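Long-range contact in DNA polymerase sliding clamp 2 (Sulfolobus tokodaii, PDB 3AIZ), which forms part of a ring-shaped sliding clamp that encircles DNA and tethers the replicative polymerase and other DNA-processing proteins to it: residues A[49-54]-A[239-244]. Numbering follows the deposited sequence.
Sequences IFKIPK and QLIFWI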
ATOM      1  N   ILE A  49     -18.042  31.848  12.863  1.00 38.83           N
ATOM      2  CA  ILE A  49     -18.318  32.720  11.730  1.00 36.69           C
ATOM      3  C   ILE A  49     -17.382  32.440  10.562  1.00 38.36           C
ATOM      4  O   ILE A  49     -16.163  32.383  10.723  1.00 39.26           O
ATOM      5  CB  ILE A  49     -18.198  34.208  12.110  1.00 35.47           C
ATOM      6  CG1 ILE A  49     -19.260  34.587  13.142  1.00 36.93           C
ATOM      7  CG2 ILE A  49     -18.336  35.085  10.879  1.00 38.10           C
ATOM      8  CD1 ILE A  49     -19.188  36.032  13.573  1.00 35.74           C
ATOM      9  N   PHE A  50     -17.968  32.261   9.387  1.00 40.55           N
ATOM     10  CA  PHE A  50     -17.216  32.149   8.148  1.00 36.53           C
ATOM     11  C   PHE A  50     -17.532  33.378   7.312  1.00 37.87           C
ATOM     12  O   PHE A  50     -18.696  33.652   7.033  1.00 43.26           O
ATOM     13  CB  PHE A  50     -17.618  30.873   7.407  1.00 38.02           C
ATOM     14  CG  PHE A  50     -17.294  30.890   5.944  1.00 39.28           C
ATOM     15  CD1 PHE A  50     -15.986  30.784   5.508  1.00 39.62           C
ATOM     16  CD2 PHE A  50     -18.301  30.999   5.002  1.00 40.51           C
ATOM     17  CE1 PHE A  50     -15.689  30.797   4.161  1.00 39.44           C
ATOM     18  CE2 PHE A  50     -18.009  31.012   3.654  1.00 38.92           C
ATOM     19  CZ  PHE A  50     -16.701  30.911   3.233  1.00 37.96           C
ATOM     20  N   LYS A  51     -16.507  34.132   6.927  1.00 35.72           N
ATOM     21  CA  LYS A  51     -16.736  35.389   6.216  1.00 35.50           C
ATOM     22  C   LYS A  51     -15.713  35.688   5.121  1.00 34.24           C
ATOM     23  O   LYS A  51     -14.506  35.610   5.342  1.00 36.63           O
ATOM     24  CB  LYS A  51     -16.807  36.556   7.207  1.00 34.73           C
ATOM     25  CG  LYS A  51     -16.884  37.926   6.549  1.00 37.47           C
ATOM     26  CD  LYS A  51     -17.326  38.995   7.536  1.00 41.78           C
ATOM     27  CE  LYS A  51     -16.361  39.113   8.702  1.00 51.32           C
ATOM     28  NZ  LYS A  51     -16.849  40.070   9.738  1.00 54.50           N
ATOM     29  N   ILE A  52     -16.214  36.036   3.941  1.00 36.37           N
ATOM     30  CA  ILE A  52     -15.370  36.470   2.834  1.00 37.04           C
ATOM     31  C   ILE A  52     -15.755  37.877   2.387  1.00 40.13           C
ATOM     32  O   ILE A  52     -16.764  38.062   1.707  1.00 40.17           O
ATOM     33  CB  ILE A  52     -15.482  35.526   1.625  1.00 33.32           C
ATOM     34  CG1 ILE A  52     -15.184  34.084   2.037  1.00 35.29           C
ATOM     35  CG2 ILE A  52     -14.543  35.971   0.517  1.00 32.30           C
ATOM     36  CD1 ILE A  52     -15.169  33.112   0.878  1.00 32.41           C
ATOM     37  N   PRO A  53     -14.950  38.878   2.774  1.00 42.00           N
ATOM     38  CA  PRO A  53     -15.202  40.267   2.374  1.00 40.83           C
ATOM     39  C   PRO A  53     -15.335  40.389   0.861  1.00 39.49           C
ATOM     40  O   PRO A  53     -14.718  39.618   0.129  1.00 38.63           O
ATOM     41  CB  PRO A  53     -13.946  40.997   2.855  1.00 40.81           C
ATOM     42  CG  PRO A  53     -13.447  40.172   3.990  1.00 39.39           C
ATOM     43  CD  PRO A  53     -13.756  38.751   3.625  1.00 39.59           C
ATOM     44  N   LYS A  54     -16.132  41.349   0.403  1.00 45.35           N
ATOM     45  CA  LYS A  54     -16.371  41.531  -1.025  1.00 43.66           C
ATOM     46  C   LYS A  54     -15.091  41.908  -1.763  1.00 40.71           C
ATOM     47  O   LYS A  54     -15.009  41.780  -2.983  1.00 42.16           O
ATOM     48  CB  LYS A  54     -17.444  42.596  -1.264  1.00 43.48           C
ATOM     49  CG  LYS A  54     -16.981  44.018  -0.988  1.00 46.96           C
ATOM     50  CD  LYS A  54     -17.937  45.035  -1.589  1.00 54.73           C
ATOM     51  CE  LYS A  54     -17.384  46.447  -1.485  1.00 60.40           C
ATOM     52  NZ  LYS A  54     -18.276  47.444  -2.144  1.00 59.47           N
ATOM     53  N   GLN A 239     -11.951  34.232   5.696  1.00 37.09           N
ATOM     54  CA  GLN A 239     -11.675  34.485   7.102  1.00 36.55           C
ATOM     55  C   GLN A 239     -12.558  33.666   8.038  1.00 36.09           C
ATOM     56  O   GLN A 239     -13.771  33.577   7.848  1.00 36.78           O
ATOM     57  CB  GLN A 239     -11.837  35.979   7.393  1.00 39.86           C
ATOM     58  CG  GLN A 239     -11.472  36.397   8.803  1.00 45.55           C
ATOM     59  CD  GLN A 239     -11.472  37.905   8.974  1.00 51.17           C
ATOM     60  OE1 GLN A 239     -11.729  38.647   8.024  1.00 44.61           O
ATOM     61  NE2 GLN A 239     -11.178  38.365  10.185  1.00 52.11           N
ATOM     62  N   LEU A 240     -11.933  33.066   9.046  1.00 37.09           N
ATOM     63  CA  LEU A 240     -12.661  32.391  10.113  1.00 35.47           C
ATOM     64  C   LEU A 240     -12.663  33.273  11.353  1.00 33.44           C
ATOM     65  O   LEU A 240     -11.640  33.849  11.715  1.00 33.51           O
ATOM     66  CB  LEU A 240     -12.031  31.035  10.434  1.00 34.97           C
ATOM     67  CG  LEU A 240     -12.703  29.804   9.827  1.00 37.80           C
ATOM     68  CD1 LEU A 240     -11.921  28.545  10.165  1.00 37.36           C
ATOM     69  CD2 LEU A 240     -14.139  29.688  10.308  1.00 36.13           C
ATOM     70  N   ILE A 241     -13.817  33.384  11.996  1.00 31.11           N
ATOM     71  CA  ILE A 241     -13.944  34.223  13.179  1.00 31.16           C
ATOM     72  C   ILE A 241     -14.690  33.485  14.278  1.00 32.83           C
ATOM     73  O   ILE A 241     -15.799  32.997  14.068  1.00 32.84           O
ATOM     74  CB  ILE A 241     -14.677  35.540  12.863  1.00 36.33           C
ATOM     75  CG1 ILE A 241     -13.963  36.290  11.735  1.00 37.22           C
ATOM     76  CG2 ILE A 241     -14.779  36.406  14.110  1.00 33.48           C
ATOM     77  CD1 ILE A 241     -14.638  37.579  11.339  1.00 40.92           C
ATOM     78  N   PHE A 242     -14.073  33.403  15.451  1.00 32.61           N
ATOM     79  CA  PHE A 242     -14.678  32.708  16.578  1.00 31.00           C
ATOM     80  C   PHE A 242     -14.963  33.660  17.729  1.00 29.71           C
ATOM     81  O   PHE A 242     -14.235  34.626  17.945  1.00 32.70           O
ATOM     82  CB  PHE A 242     -13.773  31.573  17.058  1.00 31.95           C
ATOM     83  CG  PHE A 242     -13.549  30.501  16.033  1.00 31.29           C
ATOM     84  CD1 PHE A 242     -12.447  30.544  15.197  1.00 29.40           C
ATOM     85  CD2 PHE A 242     -14.440  29.448  15.908  1.00 31.46           C
ATOM     86  CE1 PHE A 242     -12.237  29.559  14.254  1.00 30.53           C
ATOM     87  CE2 PHE A 242     -14.236  28.460  14.967  1.00 33.26           C
ATOM     88  CZ  PHE A 242     -13.133  28.515  14.138  1.00 34.31           C
ATOM     89  N   TRP A 243     -16.033  33.380  18.461  1.00 29.63           N
ATOM     90  CA  TRP A 243     -16.351  34.120  19.672  1.00 32.46           C
ATOM     91  C   TRP A 243     -16.621  33.144  20.807  1.00 32.52           C
ATOM     92  O   TRP A 243     -17.520  32.309  20.718  1.00 31.95           O
ATOM     93  CB  TRP A 243     -17.560  35.033  19.457  1.00 35.15           C
ATOM     94  CG  TRP A 243     -17.248  36.279  18.684  1.00 34.84           C
ATOM     95  CD1 TRP A 243     -17.454  36.492  17.353  1.00 38.36           C
ATOM     96  CD2 TRP A 243     -16.676  37.486  19.201  1.00 36.26           C
ATOM     97  NE1 TRP A 243     -17.046  37.759  17.008  1.00 37.85           N
ATOM     98  CE2 TRP A 243     -16.565  38.389  18.124  1.00 37.83           C
ATOM     99  CE3 TRP A 243     -16.247  37.893  20.468  1.00 36.49           C
ATOM    100  CZ2 TRP A 243     -16.043  39.672  18.276  1.00 37.55           C
ATOM    101  CZ3 TRP A 243     -15.729  39.166  20.618  1.00 34.79           C
ATOM    102  CH2 TRP A 243     -15.632  40.039  19.528  1.00 38.63           C
ATOM    103  N   ILE A 244     -15.829  33.248  21.869  1.00 35.27           N
ATOM    104  CA  ILE A 244     -15.966  32.358  23.015  1.00 33.96           C
ATOM    105  C   ILE A 244     -16.540  33.102  24.213  1.00 32.14           C
ATOM    106  O   ILE A 244     -16.004  34.127  24.632  1.00 32.03           O
ATOM    107  CB  ILE A 244     -14.614  31.727  23.419  1.00 32.45           C
ATOM    108  CG1 ILE A 244     -14.061  30.852  22.292  1.00 32.15           C
ATOM    109  CG2 ILE A 244     -14.771  30.901  24.683  1.00 35.81           C
ATOM    110  CD1 ILE A 244     -13.477  31.629  21.136  1.00 33.00           C
TER
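I49 and K51 pair with I241 and Q239 as antiparallel hydrogen-bonded residues, the F50–L240 non-hydrogen-bonded pair lying between them, while the strand axes approach to 4.9 Å with their directions 148° apart. In this PCNA fold the pairing joins a strand of the N-terminal domain, 46-53, edge to edge with the last strand of the C-terminal domain, 239-244, giving the interdomain strand pairing about 5 Å from the centre of the chain (centre to centre). Four backbone bonds carry it: I49 N donates to I241 O (2.8 Å) and I241 N returns to I49 O, while K51 N donates to Q239 O with an N-H...O angle of 166°, and Q239 N to K51 O at a more bent 132°.

The side chains of I49, K51, Q239 and I241 share one face. CB of I49 lies 3.8 Å from CB of I241, and I49 CD1 lies near the plane of the W243 indole, at its edge, 4.2 Å from W243 CD1. With CG anti to the backbone N and a bend at chi3, K51 brings CE to 3.5 Å from CD1 of I241, while its NZ forms a salt bridge with E127. W243 NE1 makes a weak hydrogen bond to the same carboxylate. On the other face, the F50 ring meets that of F12, and L240 turns a methyl back toward strand 46-53, placing L240 CD2 3.4 Å from I49 O.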